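Local coordinates for fiber KNOB domain (Avirulent turkey hemorrhagic enteritis virus, PDB 4D63), which forms the trimeric head of the turkey adenovirus 3 fibre, binds sialyllactose through its sialic acid and probably serves in attachment to host cells, at residues A[54-68]-A[74-86]. Sequence-based numbering, arbitrary orientation.
Sequences NGQFVTKTAKVLRYK and ALLIIQFIDNIGV. With SIA (N-acetyl-alpha-neuraminic acid), chain B.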
loop_
_atom_site.group_PDB
_atom_site.type_symbol
_atom_site.label_atom_id
_atom_site.label_comp_id
_atom_site.label_asym_id
_atom_site.label_seq_id
_atom_site.Cartn_x
_atom_site.Cartn_y
_atom_site.Cartn_z
ATOM N N ASN A 54 18.106 -3.065 15.003
ATOM C CA ASN A 54 16.952 -3.549 15.747
ATOM C C ASN A 54 16.387 -2.542 16.728
ATOM O O ASN A 54 17.093 -1.677 17.221
ATOM C CB ASN A 54 17.278 -4.834 16.469
ATOM C CG ASN A 54 17.514 -5.964 15.514
ATOM O OD1 ASN A 54 16.572 -6.541 14.982
ATOM N ND2 ASN A 54 18.780 -6.254 15.244
ATOM N N GLY A 55 15.082 -2.662 16.969
ATOM C CA GLY A 55 14.352 -1.810 17.903
ATOM C C GLY A 55 13.039 -2.478 18.288
ATOM O O GLY A 55 12.704 -3.534 17.768
ATOM N N GLN A 56 12.307 -1.885 19.219
ATOM C CA GLN A 56 10.954 -2.316 19.466
ATOM C C GLN A 56 10.108 -1.217 20.098
ATOM O O GLN A 56 10.631 -0.203 20.615
ATOM C CB GLN A 56 10.898 -3.640 20.275
ATOM C CG GLN A 56 11.333 -3.564 21.735
ATOM C CD GLN A 56 12.815 -3.377 21.871
ATOM O OE1 GLN A 56 13.598 -4.128 21.288
ATOM N NE2 GLN A 56 13.216 -2.362 22.631
ATOM N N PHE A 57 8.796 -1.418 19.985
ATOM C CA PHE A 57 7.823 -0.694 20.734
ATOM C C PHE A 57 7.258 -1.689 21.710
ATOM O O PHE A 57 7.359 -2.910 21.524
ATOM C CB PHE A 57 6.683 -0.195 19.853
ATOM C CG PHE A 57 7.084 0.801 18.802
ATOM C CD1 PHE A 57 7.317 2.109 19.134
ATOM C CD2 PHE A 57 7.161 0.431 17.470
ATOM C CE1 PHE A 57 7.653 3.038 18.177
ATOM C CE2 PHE A 57 7.506 1.352 16.504
ATOM C CZ PHE A 57 7.750 2.663 16.856
ATOM N N VAL A 58 6.630 -1.157 22.744
ATOM C CA VAL A 58 5.945 -1.967 23.725
ATOM C C VAL A 58 4.560 -1.378 23.930
ATOM O O VAL A 58 4.393 -0.154 23.934
ATOM C CB VAL A 58 6.733 -2.007 25.057
ATOM C CG1 VAL A 58 6.009 -2.873 26.079
ATOM C CG2 VAL A 58 8.141 -2.557 24.802
ATOM N N THR A 59 3.564 -2.255 24.062
ATOM C CA THR A 59 2.180 -1.831 24.248
ATOM C C THR A 59 1.839 -1.704 25.722
ATOM O O THR A 59 2.619 -2.104 26.576
ATOM C CB THR A 59 1.193 -2.848 23.638
ATOM O OG1 THR A 59 1.195 -4.037 24.428
ATOM C CG2 THR A 59 1.574 -3.205 22.169
ATOM N N LYS A 60 0.644 -1.175 25.986
ATOM C CA LYS A 60 0.057 -1.060 27.326
ATOM C C LYS A 60 0.034 -2.368 28.099
ATOM O O LYS A 60 0.078 -2.359 29.313
ATOM C CB LYS A 60 -1.390 -0.534 27.254
ATOM C CG LYS A 60 -1.594 0.936 27.614
ATOM C CD LYS A 60 -3.064 1.341 27.395
ATOM C CE LYS A 60 -3.519 2.515 28.274
ATOM N NZ LYS A 60 -2.883 3.835 27.927
ATOM N N THR A 61 -0.085 -3.489 27.404
ATOM C CA THR A 61 -0.101 -4.782 28.070
ATOM C C THR A 61 1.277 -5.415 27.987
ATOM O O THR A 61 1.406 -6.619 28.146
ATOM C CB THR A 61 -1.152 -5.736 27.449
ATOM O OG1 THR A 61 -0.762 -6.116 26.127
ATOM C CG2 THR A 61 -2.513 -5.072 27.388
ATOM N N ALA A 62 2.306 -4.613 27.726
ATOM C CA ALA A 62 3.667 -5.115 27.659
ATOM C C ALA A 62 3.940 -6.067 26.485
ATOM O O ALA A 62 4.946 -6.792 26.504
ATOM C CB ALA A 62 4.046 -5.784 28.972
ATOM N N LYS A 63 3.076 -6.082 25.464
ATOM C CA LYS A 63 3.429 -6.779 24.229
ATOM C C LYS A 63 4.581 -6.012 23.586
ATOM O O LYS A 63 4.575 -4.799 23.532
ATOM C CB LYS A 63 2.250 -6.923 23.249
ATOM C CG LYS A 63 2.570 -7.937 22.151
ATOM C CD LYS A 63 1.479 -8.155 21.091
ATOM C CE LYS A 63 1.597 -9.560 20.484
ATOM N NZ LYS A 63 1.806 -9.600 19.005
ATOM N N VAL A 64 5.563 -6.742 23.098
ATOM C CA VAL A 64 6.725 -6.177 22.433
ATOM C C VAL A 64 6.499 -6.322 20.923
ATOM O O VAL A 64 6.252 -7.437 20.437
ATOM C CB VAL A 64 7.995 -6.962 22.843
ATOM C CG1 VAL A 64 9.228 -6.498 22.082
ATOM C CG2 VAL A 64 8.210 -6.859 24.354
ATOM N N LEU A 65 6.599 -5.196 20.205
ATOM C CA LEU A 65 6.550 -5.189 18.744
ATOM C C LEU A 65 7.921 -4.859 18.232
ATOM O O LEU A 65 8.372 -3.706 18.303
ATOM C CB LEU A 65 5.544 -4.164 18.201
ATOM C CG LEU A 65 4.159 -4.178 18.823
ATOM C CD1 LEU A 65 3.328 -3.081 18.187
ATOM C CD2 LEU A 65 3.465 -5.534 18.693
ATOM N N ARG A 66 8.574 -5.864 17.676
ATOM C CA ARG A 66 9.916 -5.700 17.219
ATOM C C ARG A 66 9.960 -5.221 15.766
ATOM O O ARG A 66 9.110 -5.576 14.942
ATOM C CB ARG A 66 10.680 -7.018 17.413
ATOM C CG ARG A 66 10.921 -7.312 18.892
ATOM C CD ARG A 66 11.286 -8.757 19.150
ATOM N NE ARG A 66 12.269 -9.278 18.189
ATOM C CZ ARG A 66 12.020 -10.127 17.177
ATOM N NH1 ARG A 66 10.792 -10.596 16.928
ATOM N NH2 ARG A 66 13.028 -10.520 16.392
ATOM N N TYR A 67 10.980 -4.417 15.483
ATOM C CA TYR A 67 11.229 -3.931 14.150
ATOM C C TYR A 67 12.719 -3.772 13.868
ATOM O O TYR A 67 13.513 -3.718 14.792
ATOM C CB TYR A 67 10.522 -2.589 13.984
ATOM C CG TYR A 67 10.982 -1.498 14.903
ATOM C CD1 TYR A 67 12.168 -0.786 14.644
ATOM C CD2 TYR A 67 10.237 -1.144 16.010
ATOM C CE1 TYR A 67 12.591 0.236 15.483
ATOM C CE2 TYR A 67 10.653 -0.118 16.845
ATOM C CZ TYR A 67 11.831 0.562 16.576
ATOM O OH TYR A 67 12.234 1.597 17.386
ATOM N N LYS A 68 13.067 -3.692 12.589
ATOM C CA LYS A 68 14.391 -3.243 12.124
ATOM C C LYS A 68 14.194 -1.947 11.367
ATOM O O LYS A 68 13.184 -1.796 10.680
ATOM C CB LYS A 68 14.987 -4.227 11.132
ATOM C CG LYS A 68 15.505 -5.527 11.698
ATOM C CD LYS A 68 15.913 -6.452 10.543
ATOM C CE LYS A 68 16.884 -7.545 10.979
ATOM N NZ LYS A 68 16.474 -8.265 12.214
ATOM N N ALA A 74 17.093 12.487 5.740
ATOM C CA ALA A 74 15.752 12.875 6.205
ATOM C C ALA A 74 14.775 11.693 6.149
ATOM O O ALA A 74 13.559 11.877 6.214
ATOM C CB ALA A 74 15.220 14.044 5.378
ATOM N N LEU A 75 15.322 10.484 6.082
ATOM C CA LEU A 75 14.596 9.304 5.688
ATOM C C LEU A 75 14.688 8.246 6.783
ATOM O O LEU A 75 15.770 7.964 7.324
ATOM C CB LEU A 75 15.210 8.787 4.383
ATOM C CG LEU A 75 14.554 7.622 3.643
ATOM C CD1 LEU A 75 13.161 7.992 3.132
ATOM C CD2 LEU A 75 15.470 7.181 2.509
ATOM N N LEU A 76 13.550 7.687 7.150
ATOM C CA LEU A 76 13.537 6.566 8.062
ATOM C C LEU A 76 12.620 5.507 7.498
ATOM O O LEU A 76 11.435 5.747 7.294
ATOM C CB LEU A 76 13.054 6.977 9.447
ATOM C CG LEU A 76 12.970 5.768 10.399
ATOM C CD1 LEU A 76 14.111 5.785 11.387
ATOM C CD2 LEU A 76 11.652 5.703 11.149
ATOM N N ILE A 77 13.184 4.331 7.275
ATOM C CA ILE A 77 12.458 3.188 6.777
ATOM C C ILE A 77 12.429 2.162 7.892
ATOM O O ILE A 77 13.458 1.792 8.429
ATOM C CB ILE A 77 13.165 2.604 5.560
ATOM C CG1 ILE A 77 13.135 3.611 4.409
ATOM C CG2 ILE A 77 12.561 1.259 5.167
ATOM C CD1 ILE A 77 13.948 3.157 3.214
ATOM N N ILE A 78 11.241 1.699 8.233
ATOM C CA ILE A 78 11.063 0.842 9.394
ATOM C C ILE A 78 10.126 -0.329 9.076
ATOM O O ILE A 78 8.986 -0.126 8.645
ATOM C CB ILE A 78 10.536 1.648 10.606
ATOM C CG1 ILE A 78 10.155 0.720 11.769
ATOM C CG2 ILE A 78 9.353 2.525 10.241
ATOM C CD1 ILE A 78 10.163 1.416 13.122
ATOM N N GLN A 79 10.611 -1.541 9.323
ATOM C CA GLN A 79 9.845 -2.734 9.112
ATOM C C GLN A 79 9.567 -3.454 10.412
ATOM O O GLN A 79 10.493 -3.722 11.162
ATOM C CB GLN A 79 10.581 -3.685 8.178
ATOM C CG GLN A 79 9.710 -4.825 7.672
ATOM C CD GLN A 79 10.462 -5.808 6.800
ATOM O OE1 GLN A 79 11.134 -5.437 5.866
ATOM N NE2 GLN A 79 10.306 -7.072 7.085
ATOM N N PHE A 80 8.295 -3.817 10.642
ATOM C CA PHE A 80 7.929 -4.700 11.750
ATOM C C PHE A 80 8.257 -6.127 11.373
ATOM O O PHE A 80 7.901 -6.574 10.283
ATOM C CB PHE A 80 6.459 -4.536 12.121
ATOM C CG PHE A 80 6.157 -3.223 12.775
ATOM C CD1 PHE A 80 6.167 -2.035 12.027
ATOM C CD2 PHE A 80 5.873 -3.153 14.125
ATOM C CE1 PHE A 80 5.898 -0.807 12.619
ATOM C CE2 PHE A 80 5.634 -1.921 14.729
ATOM C CZ PHE A 80 5.634 -0.756 13.979
ATOM N N ILE A 81 8.930 -6.844 12.283
ATOM C CA ILE A 81 9.522 -8.148 11.976
ATOM C C ILE A 81 8.968 -9.364 12.739
ATOM O O ILE A 81 9.411 -10.485 12.482
ATOM C CB ILE A 81 11.081 -8.143 12.118
ATOM C CG1 ILE A 81 11.493 -7.960 13.593
ATOM C CG2 ILE A 81 11.701 -7.084 11.204
ATOM C CD1 ILE A 81 12.973 -8.094 13.863
ATOM N N ASP A 82 8.021 -9.175 13.654
ATOM C CA ASP A 82 7.423 -10.316 14.370
ATOM C C ASP A 82 6.611 -11.289 13.494
ATOM O O ASP A 82 6.473 -12.457 13.852
ATOM C CB ASP A 82 6.530 -9.818 15.510
ATOM C CG ASP A 82 7.336 -9.185 16.643
ATOM O OD1 ASP A 82 8.406 -9.748 16.965
ATOM O OD2 ASP A 82 6.914 -8.128 17.191
ATOM N N ASN A 83 6.070 -10.826 12.368
ATOM C CA ASN A 83 5.118 -11.647 11.616
ATOM C C ASN A 83 5.518 -11.800 10.155
ATOM O O ASN A 83 4.672 -11.745 9.263
ATOM C CB ASN A 83 3.708 -11.049 11.696
ATOM C CG ASN A 83 3.595 -9.733 10.934
ATOM O OD1 ASN A 83 4.574 -8.983 10.833
ATOM N ND2 ASN A 83 2.416 -9.455 10.378
ATOM N N ILE A 84 6.798 -12.046 9.907
ATOM C CA ILE A 84 7.216 -12.364 8.552
ATOM C C ILE A 84 6.682 -13.769 8.173
ATOM O O ILE A 84 7.026 -14.763 8.796
ATOM C CB ILE A 84 8.748 -12.187 8.361
ATOM C CG1 ILE A 84 9.144 -10.742 8.709
ATOM C CG2 ILE A 84 9.148 -12.502 6.917
ATOM C CD1 ILE A 84 10.630 -10.542 8.816
ATOM N N GLY A 85 5.789 -13.837 7.186
ATOM C CA GLY A 85 5.229 -15.118 6.775
ATOM C C GLY A 85 6.320 -15.961 6.105
ATOM O O GLY A 85 7.302 -15.416 5.578
ATOM N N VAL A 86 6.124 -17.280 6.116
ATOM C CA VAL A 86 7.111 -18.253 5.610
ATOM C C VAL A 86 6.404 -19.320 4.809
ATOM O O VAL A 86 5.266 -19.709 5.139
ATOM C CB VAL A 86 7.837 -19.042 6.745
ATOM C CG1 VAL A 86 8.911 -18.223 7.410
ATOM C CG2 VAL A 86 6.845 -19.523 7.807
HETATM C C1 SIA B . 14.974 -21.335 3.044
HETATM C C2 SIA B . 15.225 -20.628 4.371
HETATM C C3 SIA B . 15.476 -19.120 4.166
HETATM C C4 SIA B . 14.185 -18.334 3.898
HETATM C C5 SIA B . 13.216 -18.607 5.039
HETATM C C6 SIA B . 12.923 -20.116 5.070
HETATM C C7 SIA B . 11.983 -20.553 6.194
HETATM C C8 SIA B . 11.980 -22.077 6.425
HETATM C C9 SIA B . 12.438 -22.468 7.835
HETATM C C10 SIA B . 11.606 -16.937 5.842
HETATM C C11 SIA B . 10.474 -15.987 5.519
HETATM N N5 SIA B . 12.053 -17.743 4.877
HETATM O O1A SIA B . 15.282 -20.738 1.985
HETATM O O1B SIA B . 14.491 -22.497 3.041
HETATM O O2 SIA B . 16.351 -21.260 5.022
HETATM O O4 SIA B . 14.404 -16.909 3.793
HETATM O O6 SIA B . 14.153 -20.805 5.301
HETATM O O7 SIA B . 12.393 -19.866 7.391
HETATM O O8 SIA B . 10.681 -22.645 6.232
HETATM O O9 SIA B . 12.774 -23.863 7.862
HETATM O O10 SIA B . 12.093 -16.949 6.949
HETATM O O HOH W 1 8.006 -9.561 19.845
HETATM O O HOH W 2 6.817 -6.812 14.710
#
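K68 and Q79 meet as a hydrogen-bonded pair where strands 64-68 and 75-80 join in the antiparallel beta hairpin of this fibre head, and the strand carrying G55 and F57 flanks 64-68 on its other edge. K68 N gives a bond to Q79 O, and Q79 N returns one to K68 O at 2.9 Å. One pair further, Y67 and F80 face each other without hydrogen bonds; past them, I81 N still donates to R66 O.

From here side chains take over, and R66 shows how. It crosses D82 at about a right angle, with every atom from CB to NH1 close to one carboxylate oxygen. Its CB lies 3.6 Å from D82 OD1, CG and CD run past the same oxygen, and the bend at chi3 (44°) turns the chain back so that NH1 meets OD1 in a salt bridge. That approach is near the guanidinium plane, with the two planar groups turned 42° apart, but the contact is very short and bent, and doubtful as a hydrogen bond. At the other branch of the tip, NH2 lies 3.5 Å from I81 CD1, which covers one face of the guanidinium. The firmer grip on D82 is at its second oxygen: R66 N donates to OD2 at 2.8 Å, nearly straight at 165° but from above the carboxylate plane. A water bridges V64 O to D82 OD1, and another links R66 O with D82 N.

The buried side of the hairpin is apolar. I78 lays CD1 over one face of the Y67 ring, 3.5 Å from its centroid, while G55 covers the opposite face. F57 and F80 touch rim to rim, and I98 of strand 98-101 packs against F80. Past D82 the chain leads to the sialic acid, where V86 CG1 lies 3.3 Å from C11, the methyl carbon of its N-acetyl group.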